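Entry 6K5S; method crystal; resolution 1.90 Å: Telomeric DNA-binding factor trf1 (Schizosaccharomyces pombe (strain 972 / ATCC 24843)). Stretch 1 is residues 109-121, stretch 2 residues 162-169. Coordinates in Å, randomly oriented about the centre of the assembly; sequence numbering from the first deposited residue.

Stretch 1 (109-121) FLEVFAPDESNIL
Stretch 2 162-169: RFLIRRNA

Stretch 2 enters as the last turn of a helix, with Arg166 N bonded to Arg162 O at 3.0 Å, and faces a segment of stretch 1 that leaves its own helix at Ala114 (phi/psi -133/61). There Pro115 to Ser118 form a type I' turn, with Asp116 at 66/40 and Glu117 at 57/25. Among CA atoms, the nearest pair is Glu117 CA and Arg167 CA, 4.6 Å apart; the pair Ile120 CA and Phe163 CA is wider, at 8.8 Å. The contact buries 399 Å², both sides summed.

Arg162 makes no contact: its CB stays 6.2 Å from Leu110 CD1, the nearest approach of its side chain. Phe163 (chi1 -79°, chi2 -39°) has a sideways CA-to-CB bond, but its ring end comes nearer: CE1 packs 3.9 Å from CD1 of Leu110, whose side chain is m,t. The side chains of Leu164 and Ile165 stay out of reach of stretch 1.

Arg166 dominates, with 133 Å² covered. Chi1 of 88° (p), chi2 of 171° (t) and chi3 of -105° carry its guanidinium to the carbonyls. NH2 donates to Ala114 O (2.8 Å, 159°) and to Ser118 O (2.8 Å, 155°); NH1 also donates to Ser118 O (3.1 Å, 139°), so that oxygen is forked between both nitrogens. These acceptors lie at the edge of the group, near its plane, as hydrogen bonding requires. Ile120 CG1 covers one face, 3.3 Å from NH1, and Glu117 CA the opposite face. NE donates to water 1 at 2.8 Å, and the water donates to Ala114 O at 2.8 Å.

Past the helix, Arg167 (-122/24, chi1 60°) sets its CA 3.9 Å from Glu117 CB, while its side-chain end leads away. Asn168 (59/42, chi1 t) adds a peripheral contact, its CB 4.0 Å from Glu117 OE1. Ala169 N closes back onto Leu164 O at 3.1 Å.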

ATOM      1  N   PHE A 109       9.933   0.191 -23.637  1.00  9.80           N
ATOM      2  CA  PHE A 109      10.344   1.585 -23.449  1.00 11.61           C
ATOM      3  C   PHE A 109       9.297   2.560 -23.987  1.00 12.96           C
ATOM      4  O   PHE A 109       8.912   3.509 -23.305  1.00 10.00           O
ATOM      5  CB  PHE A 109      11.694   1.843 -24.115  1.00  8.75           C
ATOM      6  CG  PHE A 109      12.168   3.270 -23.975  1.00 10.72           C
ATOM      7  CD1 PHE A 109      12.894   3.667 -22.867  1.00 13.79           C
ATOM      8  CD2 PHE A 109      11.850   4.213 -24.934  1.00 10.91           C
ATOM      9  CE1 PHE A 109      13.313   4.992 -22.732  1.00 15.80           C
ATOM     10  CE2 PHE A 109      12.280   5.518 -24.812  1.00 12.93           C
ATOM     11  CZ  PHE A 109      12.999   5.909 -23.709  1.00 14.68           C
ATOM     12  N   LEU A 110       8.837   2.353 -25.220  1.00 11.81           N
ATOM     13  CA  LEU A 110       7.882   3.298 -25.789  1.00 13.68           C
ATOM     14  C   LEU A 110       6.540   3.265 -25.063  1.00 12.54           C
ATOM     15  O   LEU A 110       5.877   4.298 -24.946  1.00 14.18           O
ATOM     16  CB  LEU A 110       7.699   3.018 -27.281  1.00 14.06           C
ATOM     17  CG  LEU A 110       8.945   3.323 -28.130  1.00 16.20           C
ATOM     18  CD1 LEU A 110       8.731   2.907 -29.579  1.00 17.94           C
ATOM     19  CD2 LEU A 110       9.356   4.789 -28.030  1.00 19.56           C
ATOM     20  N   GLU A 111       6.115   2.103 -24.570  1.00 13.25           N
ATOM     21  CA  GLU A 111       4.864   2.049 -23.826  1.00 16.41           C
ATOM     22  C   GLU A 111       4.981   2.784 -22.492  1.00 14.55           C
ATOM     23  O   GLU A 111       4.008   3.373 -22.013  1.00 15.32           O
ATOM     24  CB  GLU A 111       4.452   0.593 -23.614  1.00 19.10           C
ATOM     25  CG  GLU A 111       3.187   0.434 -22.801  1.00 24.81           C
ATOM     26  CD  GLU A 111       1.961   0.893 -23.561  1.00 30.04           C
ATOM     27  OE1 GLU A 111       1.844   0.583 -24.767  1.00 35.09           O
ATOM     28  OE2 GLU A 111       1.119   1.581 -22.953  1.00 33.02           O
ATOM     29  N   VAL A 112       6.174   2.804 -21.915  1.00 10.00           N
ATOM     30  CA  VAL A 112       6.394   3.454 -20.628  1.00 12.46           C
ATOM     31  C   VAL A 112       6.534   4.965 -20.798  1.00 14.08           C
ATOM     32  O   VAL A 112       5.975   5.744 -20.023  1.00 11.58           O
ATOM     33  CB  VAL A 112       7.639   2.826 -19.961  1.00 12.59           C
ATOM     34  CG1 VAL A 112       8.063   3.617 -18.726  1.00 14.68           C
ATOM     35  CG2 VAL A 112       7.359   1.377 -19.601  1.00 12.00           C
ATOM     36  N   PHE A 113       7.258   5.414 -21.829  1.00 12.75           N
ATOM     37  CA  PHE A 113       7.567   6.833 -21.963  1.00 12.60           C
ATOM     38  C   PHE A 113       6.704   7.552 -22.984  1.00 15.67           C
ATOM     39  O   PHE A 113       6.596   8.779 -22.912  1.00 15.22           O
ATOM     40  CB  PHE A 113       9.047   7.021 -22.334  1.00 16.76           C
ATOM     41  CG  PHE A 113       9.990   6.682 -21.217  1.00 17.01           C
ATOM     42  CD1 PHE A 113      10.400   5.382 -21.022  1.00 14.27           C
ATOM     43  CD2 PHE A 113      10.452   7.668 -20.353  1.00 18.79           C
ATOM     44  CE1 PHE A 113      11.271   5.058 -19.989  1.00 16.95           C
ATOM     45  CE2 PHE A 113      11.319   7.360 -19.315  1.00 21.07           C
ATOM     46  CZ  PHE A 113      11.725   6.048 -19.125  1.00 19.35           C
ATOM     47  N   ALA A 114       6.088   6.827 -23.918  1.00 13.43           N
ATOM     48  CA  ALA A 114       5.180   7.404 -24.914  1.00 18.18           C
ATOM     49  C   ALA A 114       3.904   6.563 -25.005  1.00 14.38           C
ATOM     50  O   ALA A 114       3.585   5.977 -26.045  1.00 14.05           O
ATOM     51  CB  ALA A 114       5.873   7.508 -26.269  1.00 14.15           C
ATOM     52  N   PRO A 115       3.166   6.456 -23.914  1.00 16.21           N
ATOM     53  CA  PRO A 115       1.982   5.593 -23.915  1.00 21.21           C
ATOM     54  C   PRO A 115       0.846   6.236 -24.695  1.00 22.12           C
ATOM     55  O   PRO A 115       0.836   7.443 -24.951  1.00 18.31           O
ATOM     56  CB  PRO A 115       1.639   5.462 -22.428  1.00 18.60           C
ATOM     57  CG  PRO A 115       2.148   6.736 -21.837  1.00 20.02           C
ATOM     58  CD  PRO A 115       3.352   7.155 -22.630  1.00 14.92           C
ATOM     59  N   ASP A 116      -0.092   5.388 -25.123  1.00 23.44           N
ATOM     60  CA  ASP A 116      -1.363   5.832 -25.702  1.00 23.56           C
ATOM     61  C   ASP A 116      -1.174   6.565 -27.034  1.00 23.20           C
ATOM     62  O   ASP A 116      -1.858   7.551 -27.318  1.00 18.37           O
ATOM     63  CB  ASP A 116      -2.139   6.704 -24.711  1.00 25.17           C
ATOM     64  CG  ASP A 116      -2.348   6.022 -23.374  1.00 27.97           C
ATOM     65  OD1 ASP A 116      -2.564   4.793 -23.364  1.00 30.28           O
ATOM     66  OD2 ASP A 116      -2.289   6.713 -22.329  1.00 34.01           O
ATOM     67  N   GLU A 117      -0.259   6.067 -27.864  1.00 20.87           N
ATOM     68  CA  GLU A 117      -0.006   6.570 -29.216  1.00 21.23           C
ATOM     69  C   GLU A 117       0.355   8.044 -29.241  1.00 21.83           C
ATOM     70  O   GLU A 117       0.182   8.712 -30.258  1.00 24.66           O
ATOM     71  CB  GLU A 117      -1.194   6.282 -30.137  1.00 19.00           C
ATOM     72  CG  GLU A 117      -1.626   4.846 -29.997  1.00 23.17           C
ATOM     73  CD  GLU A 117      -2.859   4.504 -30.793  1.00 25.91           C
ATOM     74  OE1 GLU A 117      -3.357   5.370 -31.544  1.00 27.45           O
ATOM     75  OE2 GLU A 117      -3.328   3.358 -30.657  1.00 26.01           O
ATOM     76  N   SER A 118       0.883   8.562 -28.144  1.00 22.72           N
ATOM     77  CA  SER A 118       1.328   9.939 -28.118  1.00 21.80           C
ATOM     78  C   SER A 118       2.443  10.170 -29.147  1.00 28.06           C
ATOM     79  O   SER A 118       3.030   9.232 -29.709  1.00 23.59           O
ATOM     80  CB  SER A 118       1.788  10.303 -26.707  1.00 23.73           C
ATOM     81  OG  SER A 118       2.940   9.573 -26.325  1.00 22.50           O
ATOM     82  N   ASN A 119       2.720  11.449 -29.407  1.00 26.58           N
ATOM     83  CA  ASN A 119       3.791  11.823 -30.323  1.00 29.73           C
ATOM     84  C   ASN A 119       5.146  11.469 -29.722  1.00 26.28           C
ATOM     85  O   ASN A 119       5.423  11.801 -28.569  1.00 25.90           O
ATOM     86  CB  ASN A 119       3.744  13.324 -30.618  1.00 30.18           C
ATOM     87  CG  ASN A 119       2.647  13.695 -31.586  1.00 34.31           C
ATOM     88  OD1 ASN A 119       2.056  12.833 -32.237  1.00 41.01           O
ATOM     89  ND2 ASN A 119       2.369  14.991 -31.694  1.00 39.42           N
ATOM     90  N   ILE A 120       5.996  10.804 -30.496  1.00 27.09           N
ATOM     91  CA  ILE A 120       7.357  10.542 -30.035  1.00 26.42           C
ATOM     92  C   ILE A 120       8.173  11.822 -30.147  1.00 27.52           C
ATOM     93  O   ILE A 120       8.207  12.456 -31.206  1.00 28.32           O
ATOM     94  CB  ILE A 120       8.008   9.413 -30.839  1.00 22.84           C
ATOM     95  CG1 ILE A 120       7.164   8.143 -30.756  1.00 25.93           C
ATOM     96  CG2 ILE A 120       9.410   9.148 -30.296  1.00 25.47           C
ATOM     97  CD1 ILE A 120       7.261   7.491 -29.433  1.00 23.34           C
ATOM     98  N   LEU A 121       8.848  12.192 -29.062  1.00 23.07           N
ATOM     99  CA  LEU A 121       9.635  13.412 -28.991  1.00 23.25           C
ATOM    100  C   LEU A 121      11.130  13.107 -29.061  1.00 25.82           C
ATOM    101  O   LEU A 121      11.575  11.998 -28.748  1.00 20.51           O
ATOM    102  CB  LEU A 121       9.308  14.168 -27.703  1.00 24.77           C
ATOM    103  CG  LEU A 121       7.805  14.446 -27.621  1.00 29.73           C
ATOM    104  CD1 LEU A 121       7.448  15.209 -26.354  1.00 33.37           C
ATOM    105  CD2 LEU A 121       7.362  15.213 -28.865  1.00 33.00           C
ATOM    106  N   ARG A 162       7.582  -0.382 -36.850  1.00 25.65           N
ATOM    107  CA  ARG A 162       7.191  -0.366 -35.448  1.00 28.44           C
ATOM    108  C   ARG A 162       6.600   0.982 -35.054  1.00 26.55           C
ATOM    109  O   ARG A 162       5.602   1.034 -34.326  1.00 25.55           O
ATOM    110  CB  ARG A 162       8.385  -0.721 -34.564  1.00 27.90           C
ATOM    111  CG  ARG A 162       8.581  -2.205 -34.398  1.00 31.49           C
ATOM    112  CD  ARG A 162       9.414  -2.505 -33.170  1.00 35.10           C
ATOM    113  NE  ARG A 162      10.519  -3.405 -33.480  1.00 38.56           N
ATOM    114  CZ  ARG A 162      10.567  -4.671 -33.089  1.00 35.56           C
ATOM    115  NH1 ARG A 162       9.562  -5.172 -32.381  1.00 38.66           N
ATOM    116  NH2 ARG A 162      11.612  -5.432 -33.405  1.00 32.78           N
ATOM    117  N   PHE A 163       7.196   2.085 -35.530  1.00 24.85           N
ATOM    118  CA  PHE A 163       6.656   3.406 -35.200  1.00 24.62           C
ATOM    119  C   PHE A 163       5.253   3.587 -35.767  1.00 26.58           C
ATOM    120  O   PHE A 163       4.381   4.171 -35.113  1.00 24.87           O
ATOM    121  CB  PHE A 163       7.558   4.519 -35.731  1.00 24.39           C
ATOM    122  CG  PHE A 163       8.773   4.780 -34.898  1.00 22.94           C
ATOM    123  CD1 PHE A 163       8.707   4.750 -33.516  1.00 26.07           C
ATOM    124  CD2 PHE A 163       9.986   5.056 -35.501  1.00 23.47           C
ATOM    125  CE1 PHE A 163       9.825   4.989 -32.747  1.00 23.17           C
ATOM    126  CE2 PHE A 163      11.114   5.311 -34.743  1.00 25.70           C
ATOM    127  CZ  PHE A 163      11.038   5.275 -33.360  1.00 25.20           C
ATOM    128  N   LEU A 164       5.027   3.129 -37.000  1.00 26.32           N
ATOM    129  CA  LEU A 164       3.704   3.260 -37.606  1.00 27.87           C
ATOM    130  C   LEU A 164       2.686   2.410 -36.855  1.00 27.31           C
ATOM    131  O   LEU A 164       1.607   2.891 -36.482  1.00 29.33           O
ATOM    132  CB  LEU A 164       3.765   2.873 -39.091  1.00 25.24           C
ATOM    133  CG  LEU A 164       4.556   3.850 -39.975  1.00 28.86           C
ATOM    134  CD1 LEU A 164       4.814   3.334 -41.393  1.00 25.86           C
ATOM    135  CD2 LEU A 164       3.854   5.186 -40.051  1.00 27.87           C
ATOM    136  N   ILE A 165       3.034   1.153 -36.597  1.00 25.25           N
ATOM    137  CA  ILE A 165       2.156   0.249 -35.859  1.00 29.30           C
ATOM    138  C   ILE A 165       1.748   0.851 -34.521  1.00 28.47           C
ATOM    139  O   ILE A 165       0.571   0.805 -34.137  1.00 28.32           O
ATOM    140  CB  ILE A 165       2.842  -1.122 -35.684  1.00 29.51           C
ATOM    141  CG1 ILE A 165       2.870  -1.869 -37.020  1.00 31.85           C
ATOM    142  CG2 ILE A 165       2.153  -1.953 -34.621  1.00 31.27           C
ATOM    143  CD1 ILE A 165       1.659  -1.607 -37.874  1.00 34.98           C
ATOM    144  N   ARG A 166       2.699   1.436 -33.790  1.00 27.48           N
ATOM    145  CA  ARG A 166       2.376   1.826 -32.423  1.00 25.20           C
ATOM    146  C   ARG A 166       1.404   2.994 -32.359  1.00 26.58           C
ATOM    147  O   ARG A 166       0.834   3.235 -31.294  1.00 27.59           O
ATOM    148  CB  ARG A 166       3.637   2.170 -31.631  1.00 24.92           C
ATOM    149  CG  ARG A 166       4.053   3.611 -31.769  1.00 26.19           C
ATOM    150  CD  ARG A 166       5.171   4.012 -30.827  1.00 22.35           C
ATOM    151  NE  ARG A 166       4.709   4.823 -29.701  1.00 19.99           N
ATOM    152  CZ  ARG A 166       4.253   6.070 -29.805  1.00 19.74           C
ATOM    153  NH1 ARG A 166       4.189   6.672 -30.988  1.00 21.58           N
ATOM    154  NH2 ARG A 166       3.872   6.724 -28.724  1.00 18.66           N
ATOM    155  N   ARG A 167       1.195   3.722 -33.459  1.00 27.59           N
ATOM    156  CA  ARG A 167       0.233   4.815 -33.453  1.00 29.43           C
ATOM    157  C   ARG A 167      -0.850   4.620 -34.503  1.00 27.69           C
ATOM    158  O   ARG A 167      -1.446   5.597 -34.955  1.00 27.80           O
ATOM    159  CB  ARG A 167       0.932   6.165 -33.632  1.00 23.44           C
ATOM    160  CG  ARG A 167       1.718   6.343 -34.927  1.00 26.41           C
ATOM    161  CD  ARG A 167       2.292   7.762 -34.993  1.00 24.78           C
ATOM    162  NE  ARG A 167       3.323   7.916 -36.016  1.00 25.79           N
ATOM    163  CZ  ARG A 167       3.069   8.116 -37.307  1.00 25.67           C
ATOM    164  NH1 ARG A 167       1.820   8.182 -37.727  1.00 27.67           N
ATOM    165  NH2 ARG A 167       4.059   8.250 -38.182  1.00 28.53           N
ATOM    166  N   ASN A 168      -1.093   3.372 -34.912  1.00 28.13           N
ATOM    167  CA  ASN A 168      -2.237   3.015 -35.748  1.00 31.51           C
ATOM    168  C   ASN A 168      -2.243   3.769 -37.078  1.00 35.16           C
ATOM    169  O   ASN A 168      -3.289   4.228 -37.546  1.00 31.90           O
ATOM    170  CB  ASN A 168      -3.543   3.246 -34.986  1.00 35.07           C
ATOM    171  CG  ASN A 168      -4.705   2.486 -35.584  1.00 39.85           C
ATOM    172  OD1 ASN A 168      -4.515   1.566 -36.388  1.00 39.22           O
ATOM    173  ND2 ASN A 168      -5.922   2.879 -35.211  1.00 38.06           N
ATOM    174  N   ALA A 169      -1.072   3.894 -37.702  1.00 35.70           N
ATOM    175  CA  ALA A 169      -0.970   4.577 -38.998  1.00 32.11           C
ATOM    176  C   ALA A 169      -1.165   3.612 -40.167  1.00 36.77           C
ATOM    177  O   ALA A 169      -0.546   2.546 -40.213  1.00 37.54           O
ATOM    178  CB  ALA A 169       0.363   5.281 -39.121  1.00 30.86           C
TER
HETATM  179  O   HOH W   1       3.930   3.493 -27.332  1.00 16.15           O